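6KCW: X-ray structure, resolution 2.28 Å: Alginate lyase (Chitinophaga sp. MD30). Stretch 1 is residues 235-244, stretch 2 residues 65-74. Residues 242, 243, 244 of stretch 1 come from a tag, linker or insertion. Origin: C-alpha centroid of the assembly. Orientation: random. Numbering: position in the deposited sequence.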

# COMPACT_ATOMS: atom_id res chain seq x y z
N LEU A 235 -3.28 12.62 -0.96
CA LEU A 235 -2.42 11.89 -0.04
C LEU A 235 -1.97 12.80 1.09
O LEU A 235 -1.34 13.83 0.86
CB LEU A 235 -1.20 11.34 -0.78
CG LEU A 235 -0.17 10.72 0.18
CD1 LEU A 235 -0.69 9.44 0.83
CD2 LEU A 235 1.15 10.48 -0.52
N VAL A 236 -2.27 12.40 2.33
CA VAL A 236 -1.81 13.12 3.52
C VAL A 236 -1.06 12.12 4.39
O VAL A 236 -1.64 11.15 4.89
CB VAL A 236 -2.96 13.78 4.29
CG1 VAL A 236 -2.42 14.52 5.49
CG2 VAL A 236 -3.71 14.74 3.38
N LEU A 237 0.23 12.36 4.57
CA LEU A 237 1.08 11.52 5.40
C LEU A 237 1.52 12.31 6.62
O LEU A 237 1.84 13.50 6.51
CB LEU A 237 2.31 11.04 4.62
CG LEU A 237 3.45 10.32 5.33
CD1 LEU A 237 3.14 8.85 5.43
CD2 LEU A 237 4.76 10.51 4.59
N ARG A 238 1.57 11.66 7.78
CA ARG A 238 1.99 12.37 8.99
C ARG A 238 2.69 11.44 9.97
O ARG A 238 2.10 10.45 10.43
CB ARG A 238 0.81 13.04 9.67
CG ARG A 238 1.24 13.99 10.76
CD ARG A 238 0.09 14.87 11.15
NE ARG A 238 -0.82 14.20 12.08
CZ ARG A 238 -0.64 14.18 13.39
NH1 ARG A 238 0.44 14.77 13.90
NH2 ARG A 238 -1.52 13.57 14.19
N LYS A 239 3.93 11.79 10.30
CA LYS A 239 4.66 11.19 11.41
C LYS A 239 4.04 11.66 12.72
O LYS A 239 4.17 12.82 13.11
CB LYS A 239 6.13 11.60 11.35
CG LYS A 239 6.95 11.10 12.52
CD LYS A 239 8.29 11.82 12.60
CE LYS A 239 9.40 10.88 13.06
NZ LYS A 239 10.71 11.56 13.26
N ILE A 240 3.38 10.76 13.42
CA ILE A 240 2.76 11.16 14.67
C ILE A 240 3.78 11.25 15.80
O ILE A 240 3.71 12.15 16.64
CB ILE A 240 1.60 10.20 14.99
CG1 ILE A 240 0.55 10.28 13.88
CG2 ILE A 240 1.00 10.51 16.33
CD1 ILE A 240 -0.58 9.30 14.02
N ARG A 241 4.78 10.36 15.82
CA ARG A 241 5.73 10.34 16.94
C ARG A 241 6.91 9.43 16.63
O ARG A 241 6.77 8.46 15.88
CB ARG A 241 5.06 9.87 18.24
CG ARG A 241 6.01 9.72 19.41
CD ARG A 241 5.31 9.56 20.72
NE ARG A 241 4.75 8.23 20.90
CZ ARG A 241 4.31 7.77 22.07
NH1 ARG A 241 4.37 8.55 23.15
NH2 ARG A 241 3.81 6.55 22.17
N LEU A 242 8.06 9.76 17.22
CA LEU A 242 9.17 8.83 17.39
C LEU A 242 9.51 8.73 18.87
O LEU A 242 9.76 9.75 19.53
CB LEU A 242 10.41 9.28 16.59
CG LEU A 242 11.69 8.48 16.89
CD1 LEU A 242 11.49 7.03 16.51
CD2 LEU A 242 12.88 9.07 16.16
N GLU A 243 9.53 7.50 19.40
CA GLU A 243 9.74 7.26 20.83
C GLU A 243 10.57 5.99 21.01
O GLU A 243 10.12 4.90 20.67
CB GLU A 243 8.40 7.13 21.55
CG GLU A 243 8.49 6.66 23.00
CD GLU A 243 7.49 7.38 23.90
OE1 GLU A 243 7.05 8.49 23.52
OE2 GLU A 243 7.15 6.83 24.98
N HIS A 244 11.75 6.13 21.61
CA HIS A 244 12.65 4.99 21.82
C HIS A 244 12.34 4.20 23.09
O HIS A 244 12.76 3.04 23.24
CB HIS A 244 14.10 5.47 21.85
CG HIS A 244 14.48 6.33 20.68
ND1 HIS A 244 14.92 5.81 19.48
CD2 HIS A 244 14.50 7.68 20.54
CE1 HIS A 244 15.18 6.80 18.64
NE2 HIS A 244 14.94 7.95 19.26
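Stretch 2 65-74: DVSDGTEYEL

Stretch 2 enters as a strand, residues 65-69, turns at Thr70, and leaves as a second strand, residues 71-74, that pairs with strand 235-241 of stretch 1. The paired strands run antiparallel, their N-to-C directions 156° apart and their axes 4.7 Å at closest approach. The incoming strand runs at 21° to strand 235-241, with its axis 7.9 Å away.

Leu237 pairs with Leu74, Arg238 with Glu73 and Lys239 with Tyr72. Arg238 N donates to Glu73 O and Glu73 N to Arg238 O, both at 3.2 Å. The register then slips by one residue in a beta bulge at Ile240, whose psi of -36° departs from the extended form. Glu71 O consequently accepts from both Ile240 N (2.8 Å) and Arg241 N (3.3 Å), while Arg241 O accepts from Thr70 N (3.0 Å) and Glu71 N (3.2 Å). Ile240 points toward stretch 2, and its m, t side chain brings CD1 to 3.8 Å from Glu73 CG.

Leu237, Lys239, Tyr72 and Leu74 share one face of the sheet. Leu237 (t, p) places CD1 4.0 Å from both Tyr72 CD1 and Leu74 CD2, and CD2 3.9 Å from Val66 CG1; branched leucine can fill such a buried apolar site on several sides. Tyr72, with chi1 at -107° between wells, lays its ring against the Lys239 backbone: Lys239 CA is 3.6 Å from the ring centroid, over the face, in a CH-pi contact. A tyrosine also suits the place because its hydroxyl can reach back to the incoming strand, where Tyr72 OH donates to Ser67 O at 2.8 Å. The long Lys239 side chain extends past this ring, with chi3 at -144°, and NZ donates to Ser67 OG at 2.7 Å. It passes Gly69, where an ideal CB would lie 2.7 Å from Arg241 O, a clash that glycine avoids.

The other face carries two pairs of opposite charge, Arg238 with Glu73 and Arg241 with Glu71. Both arginines are t, t, p through chi3 but differ in chi4, 86° in Arg238 and 167° in Arg241; in each case a carboxylate oxygen lies at the edge of the guanidinium, near its plane. Arg241 grips Glu71 in a two-pronged salt bridge, NE to OE2 at 3.0 Å and NH2 to OE1 at 3.1 Å. Thr70, in rotamer p, donates to this carboxylate, Thr70 OG1 to Glu71 OE2 at 2.6 Å. The Arg238 salt bridge to Glu73 has a weak hydrogen bond, NE to OE2 at 3.3 Å; the p rotamer of Glu73 brings its carboxylate near.

Beyond the strand, tag residue Leu242 rests CD1 3.5 Å from Gly69 CA.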

# COMPACT_ATOMS: atom_id res chain seq x y z
N ASP A 65 11.29 6.66 1.45
CA ASP A 65 11.99 6.83 2.72
C ASP A 65 11.37 7.96 3.54
O ASP A 65 11.38 9.13 3.13
CB ASP A 65 13.45 7.13 2.39
CG ASP A 65 14.38 6.82 3.51
OD1 ASP A 65 13.92 6.61 4.65
OD2 ASP A 65 15.60 6.79 3.23
N VAL A 66 10.82 7.62 4.71
CA VAL A 66 10.25 8.63 5.59
C VAL A 66 11.07 8.66 6.87
O VAL A 66 11.79 7.72 7.20
CB VAL A 66 8.76 8.39 5.91
CG1 VAL A 66 7.95 8.26 4.63
CG2 VAL A 66 8.61 7.16 6.81
N SER A 67 10.97 9.79 7.57
CA SER A 67 11.65 9.91 8.85
C SER A 67 11.18 8.81 9.77
O SER A 67 9.97 8.57 9.91
CB SER A 67 11.36 11.28 9.45
OG SER A 67 11.84 11.35 10.77
N ASP A 68 12.13 8.10 10.38
CA ASP A 68 11.81 6.96 11.22
C ASP A 68 10.98 7.40 12.42
O ASP A 68 11.25 8.43 13.04
CB ASP A 68 13.08 6.27 11.70
CG ASP A 68 13.83 5.57 10.59
OD1 ASP A 68 13.60 5.94 9.41
OD2 ASP A 68 14.62 4.64 10.89
N GLY A 69 9.98 6.59 12.76
CA GLY A 69 9.15 6.84 13.92
C GLY A 69 8.45 5.58 14.35
O GLY A 69 8.52 4.54 13.69
N THR A 70 7.76 5.69 15.49
CA THR A 70 6.99 4.60 16.08
C THR A 70 5.49 4.69 15.80
O THR A 70 4.80 3.68 15.97
CB THR A 70 7.18 4.57 17.61
OG1 THR A 70 6.81 5.84 18.16
CG2 THR A 70 8.63 4.29 17.94
N GLU A 71 4.99 5.86 15.38
CA GLU A 71 3.57 6.08 15.10
C GLU A 71 3.39 6.88 13.83
O GLU A 71 3.90 8.00 13.71
CB GLU A 71 2.88 6.82 16.24
CG GLU A 71 2.34 5.91 17.29
CD GLU A 71 3.21 5.91 18.50
OE1 GLU A 71 2.81 5.30 19.51
OE2 GLU A 71 4.30 6.54 18.45
N TYR A 72 2.63 6.31 12.90
CA TYR A 72 2.46 6.89 11.58
C TYR A 72 1.02 6.71 11.14
O TYR A 72 0.30 5.82 11.62
CB TYR A 72 3.42 6.26 10.55
CG TYR A 72 4.55 7.18 10.14
CD1 TYR A 72 4.34 8.19 9.19
CD2 TYR A 72 5.81 7.08 10.72
CE1 TYR A 72 5.36 9.06 8.82
CE2 TYR A 72 6.84 7.94 10.36
CZ TYR A 72 6.61 8.92 9.40
OH TYR A 72 7.62 9.79 9.03
N GLU A 73 0.59 7.58 10.23
CA GLU A 73 -0.71 7.44 9.61
C GLU A 73 -0.63 7.99 8.21
O GLU A 73 0.28 8.76 7.89
CB GLU A 73 -1.80 8.16 10.40
CG GLU A 73 -1.60 9.65 10.36
CD GLU A 73 -2.72 10.38 10.99
OE1 GLU A 73 -3.68 9.72 11.44
OE2 GLU A 73 -2.64 11.63 11.04
N LEU A 74 -1.59 7.61 7.37
CA LEU A 74 -1.74 8.30 6.10
C LEU A 74 -3.19 8.19 5.66
O LEU A 74 -3.97 7.38 6.18
CB LEU A 74 -0.77 7.77 5.02
CG LEU A 74 -0.64 6.29 4.67
CD1 LEU A 74 -1.78 5.82 3.77
CD2 LEU A 74 0.70 6.05 3.99